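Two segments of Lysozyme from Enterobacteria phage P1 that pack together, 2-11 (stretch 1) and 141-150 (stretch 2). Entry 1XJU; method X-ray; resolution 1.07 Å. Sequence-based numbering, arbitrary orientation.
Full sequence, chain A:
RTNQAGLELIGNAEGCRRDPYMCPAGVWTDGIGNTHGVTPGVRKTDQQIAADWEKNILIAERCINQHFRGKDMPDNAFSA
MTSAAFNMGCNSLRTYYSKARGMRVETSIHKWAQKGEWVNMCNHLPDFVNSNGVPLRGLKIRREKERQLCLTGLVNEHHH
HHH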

# COMPACT_ATOMS: atom_id res chain seq x y z
N THR A 2 -6.09 -10.50 -6.28
CA THR A 2 -5.81 -9.25 -6.97
C THR A 2 -6.01 -9.46 -8.47
O THR A 2 -5.50 -10.42 -9.05
CB THR A 2 -4.38 -8.80 -6.69
OG1 THR A 2 -4.25 -8.61 -5.27
CG2 THR A 2 -4.08 -7.49 -7.31
N ASN A 3 -6.74 -8.56 -9.08
CA ASN A 3 -7.11 -8.66 -10.46
C ASN A 3 -6.02 -8.13 -11.40
O ASN A 3 -4.96 -7.68 -10.96
CB ASN A 3 -8.49 -8.04 -10.70
CG ASN A 3 -8.53 -6.55 -10.51
OD1 ASN A 3 -7.50 -5.84 -10.45
ND2 ASN A 3 -9.77 -6.03 -10.48
N GLN A 4 -6.24 -8.23 -12.72
CA GLN A 4 -5.23 -7.84 -13.66
C GLN A 4 -4.81 -6.42 -13.52
O GLN A 4 -3.63 -6.11 -13.64
CB GLN A 4 -5.71 -8.12 -15.10
CG GLN A 4 -5.92 -9.54 -15.37
CD GLN A 4 -4.63 -10.26 -15.33
OE1 GLN A 4 -3.70 -9.94 -16.11
NE2 GLN A 4 -4.50 -11.18 -14.36
N ALA A 5 -5.77 -5.53 -13.32
CA ALA A 5 -5.45 -4.12 -13.19
C ALA A 5 -4.58 -3.89 -11.96
O ALA A 5 -3.65 -3.09 -11.99
CB ALA A 5 -6.76 -3.31 -13.08
N GLY A 6 -4.91 -4.53 -10.84
CA GLY A 6 -4.09 -4.39 -9.64
C GLY A 6 -2.68 -4.91 -9.84
O GLY A 6 -1.73 -4.34 -9.36
N LEU A 7 -2.58 -6.04 -10.54
CA LEU A 7 -1.30 -6.64 -10.84
C LEU A 7 -0.46 -5.79 -11.76
O LEU A 7 0.76 -5.78 -11.60
CB LEU A 7 -1.44 -8.08 -11.31
CG LEU A 7 -1.95 -9.09 -10.27
CD1 LEU A 7 -2.21 -10.46 -10.89
CD2 LEU A 7 -1.00 -9.20 -9.08
N GLU A 8 -1.06 -4.99 -12.66
CA GLU A 8 -0.29 -4.01 -13.41
C GLU A 8 0.32 -2.97 -12.52
O GLU A 8 1.42 -2.55 -12.78
CB GLU A 8 -1.12 -3.30 -14.49
CG GLU A 8 -1.53 -4.20 -15.65
CD GLU A 8 -2.30 -3.48 -16.74
OE1 GLU A 8 -2.62 -2.27 -16.62
OE2 GLU A 8 -2.61 -4.13 -17.72
N LEU A 9 -0.41 -2.52 -11.49
CA LEU A 9 0.10 -1.52 -10.60
C LEU A 9 1.23 -2.09 -9.74
O LEU A 9 2.17 -1.38 -9.42
CB LEU A 9 -1.00 -0.95 -9.70
CG LEU A 9 -2.09 -0.23 -10.49
CD1 LEU A 9 -3.18 0.22 -9.55
CD2 LEU A 9 -1.58 0.91 -11.32
N ILE A 10 1.06 -3.32 -9.28
CA ILE A 10 2.10 -3.96 -8.44
C ILE A 10 3.37 -4.25 -9.25
O ILE A 10 4.49 -4.08 -8.77
CB ILE A 10 1.56 -5.20 -7.77
CG1 ILE A 10 0.52 -4.81 -6.71
CG2 ILE A 10 2.68 -6.08 -7.19
CD1 ILE A 10 -0.31 -5.97 -6.17
N GLY A 11 3.19 -4.67 -10.50
CA GLY A 11 4.33 -4.96 -11.32
C GLY A 11 5.05 -6.21 -10.89
O GLY A 11 4.51 -7.10 -10.31
N ILE A 141 1.59 9.71 -7.28
CA ILE A 141 1.12 9.22 -8.53
C ILE A 141 0.53 7.81 -8.39
O ILE A 141 -0.57 7.50 -8.91
CB ILE A 141 2.26 9.20 -9.55
CG1 ILE A 141 2.64 10.60 -9.98
CG2 ILE A 141 1.82 8.44 -10.77
CD1 ILE A 141 3.92 10.60 -10.84
N ARG A 142 1.26 6.94 -7.72
CA ARG A 142 0.85 5.58 -7.43
C ARG A 142 -0.48 5.57 -6.73
O ARG A 142 -1.35 4.79 -7.12
CB ARG A 142 1.96 4.91 -6.63
CG ARG A 142 1.68 3.53 -6.17
CD ARG A 142 1.35 2.56 -7.27
NE ARG A 142 1.27 1.17 -6.72
CZ ARG A 142 2.26 0.29 -6.59
NH1 ARG A 142 3.45 0.56 -7.15
NH2 ARG A 142 2.07 -0.90 -6.04
N ARG A 143 -0.60 6.32 -5.66
CA ARG A 143 -1.86 6.35 -4.89
C ARG A 143 -3.03 6.81 -5.75
O ARG A 143 -4.15 6.30 -5.61
CB ARG A 143 -1.74 7.23 -3.68
CG ARG A 143 -0.77 6.74 -2.59
CD ARG A 143 -1.11 5.46 -1.91
NE ARG A 143 -0.60 4.28 -2.57
CZ ARG A 143 0.65 3.86 -2.44
NH1 ARG A 143 1.02 2.74 -2.99
NH2 ARG A 143 1.54 4.60 -1.77
N GLU A 144 -2.80 7.78 -6.62
CA GLU A 144 -3.90 8.28 -7.48
C GLU A 144 -4.30 7.25 -8.49
O GLU A 144 -5.50 7.05 -8.77
CB GLU A 144 -3.51 9.62 -8.11
CG GLU A 144 -3.33 10.71 -7.06
CD GLU A 144 -2.73 12.00 -7.57
OE1 GLU A 144 -2.30 12.02 -8.74
OE2 GLU A 144 -2.67 12.99 -6.77
N LYS A 145 -3.37 6.52 -9.05
CA LYS A 145 -3.71 5.46 -9.95
C LYS A 145 -4.46 4.31 -9.24
O LYS A 145 -5.46 3.78 -9.75
CB LYS A 145 -2.47 4.89 -10.64
CG LYS A 145 -1.84 5.83 -11.61
CD LYS A 145 -0.62 5.30 -12.24
CE LYS A 145 -0.03 6.35 -13.18
NZ LYS A 145 -0.87 6.71 -14.35
N GLU A 146 -4.03 3.94 -8.05
CA GLU A 146 -4.79 2.99 -7.26
C GLU A 146 -6.19 3.50 -6.98
O GLU A 146 -7.16 2.70 -7.06
CB GLU A 146 -4.06 2.68 -5.94
CG GLU A 146 -2.76 1.91 -6.08
CD GLU A 146 -1.95 1.94 -4.82
OE1 GLU A 146 -0.85 1.26 -4.83
OE2 GLU A 146 -2.29 2.69 -3.91
N ARG A 147 -6.35 4.76 -6.64
CA ARG A 147 -7.66 5.32 -6.34
C ARG A 147 -8.59 5.21 -7.53
O ARG A 147 -9.74 4.85 -7.36
CB ARG A 147 -7.51 6.75 -5.87
CG ARG A 147 -8.80 7.54 -5.78
CD ARG A 147 -8.60 9.00 -5.46
NE ARG A 147 -8.10 9.70 -6.65
CZ ARG A 147 -7.51 10.92 -6.63
NH1 ARG A 147 -7.02 11.40 -7.77
NH2 ARG A 147 -7.39 11.63 -5.52
N GLN A 148 -8.11 5.48 -8.72
CA GLN A 148 -8.98 5.37 -9.87
C GLN A 148 -9.41 3.95 -10.13
O GLN A 148 -10.59 3.74 -10.50
CB GLN A 148 -8.34 6.01 -11.06
CG GLN A 148 -8.18 7.56 -10.86
CD GLN A 148 -9.45 8.30 -10.27
OE1 GLN A 148 -9.42 8.78 -9.12
NE2 GLN A 148 -10.55 8.37 -11.04
N LEU A 149 -8.52 2.99 -9.95
CA LEU A 149 -8.93 1.60 -10.03
C LEU A 149 -9.99 1.29 -8.97
O LEU A 149 -11.05 0.73 -9.26
CB LEU A 149 -7.74 0.66 -9.86
CG LEU A 149 -8.10 -0.81 -9.73
CD1 LEU A 149 -8.86 -1.32 -10.96
CD2 LEU A 149 -6.82 -1.64 -9.52
N CYS A 150 -9.70 1.68 -7.74
CA CYS A 150 -10.54 1.41 -6.59
C CYS A 150 -11.97 1.87 -6.82
O CYS A 150 -12.92 1.17 -6.46
CB CYS A 150 -9.86 2.14 -5.42
SG CYS A 150 -10.39 1.76 -3.74
O HOH W 1 4.56 -2.22 -6.67

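Residues 4-10 form a short helix, and residues 141-150 lie within a longer one. The two helices run antiparallel, with 177° between their directions. Their axes come no closer than 10.7 Å, so the contact is made mainly by side chains, and it buries 339 Å² in all. The backbones approach evenly: the CA atoms of Ala5 and Leu149 are 7.4 Å apart, and so are those of Leu9 and Glu146.

Asn3 caps the first helix. Asn3 OD1 accepts a hydrogen bond from Gly6 N at 2.9 Å, which satisfies an amide at the open helix start. At the other end, Gly11 leaves helical geometry with positive phi, a conformation that favours glycine.

Leu9 is the centre of the contact. Its side chain sits as a knob among Arg142, Lys145, Glu146 and Leu149. Leu9 CD1 lies 4.1 Å from Leu149 CD2 and 3.9 Å from Glu146 CG, while Leu9 CD2 lies 4.1 Å from Lys145 CB. Lys145 and Glu146 thus offer aliphatic carbons to the leucine. Lys145 starts toward the first helix, but its end leads away. One turn before Leu9, Ala5 CB meets Leu149 CD1 at 3.6 Å. Both groups are methyls, so the contact is apolar.

No direct hydrogen bond joins the stretches. Arg142 NH1 comes within 3.2 Å of Leu9 O, but the angle is poor, because the carbonyl lies over a face of the guanidinium. Water 1 provides a bridge instead. Water 1 donates to Ile10 O at 2.8 Å and accepts from Arg142 NH2 at 2.9 Å.

Glu146 helps hold Arg142 in place through a salt bridge, with Arg142 NE 2.8 Å from Glu146 OE1. It also pairs with Arg143, whose NE is 2.7 Å from Glu146 OE2. One carboxylate therefore serves two arginines within the second helix.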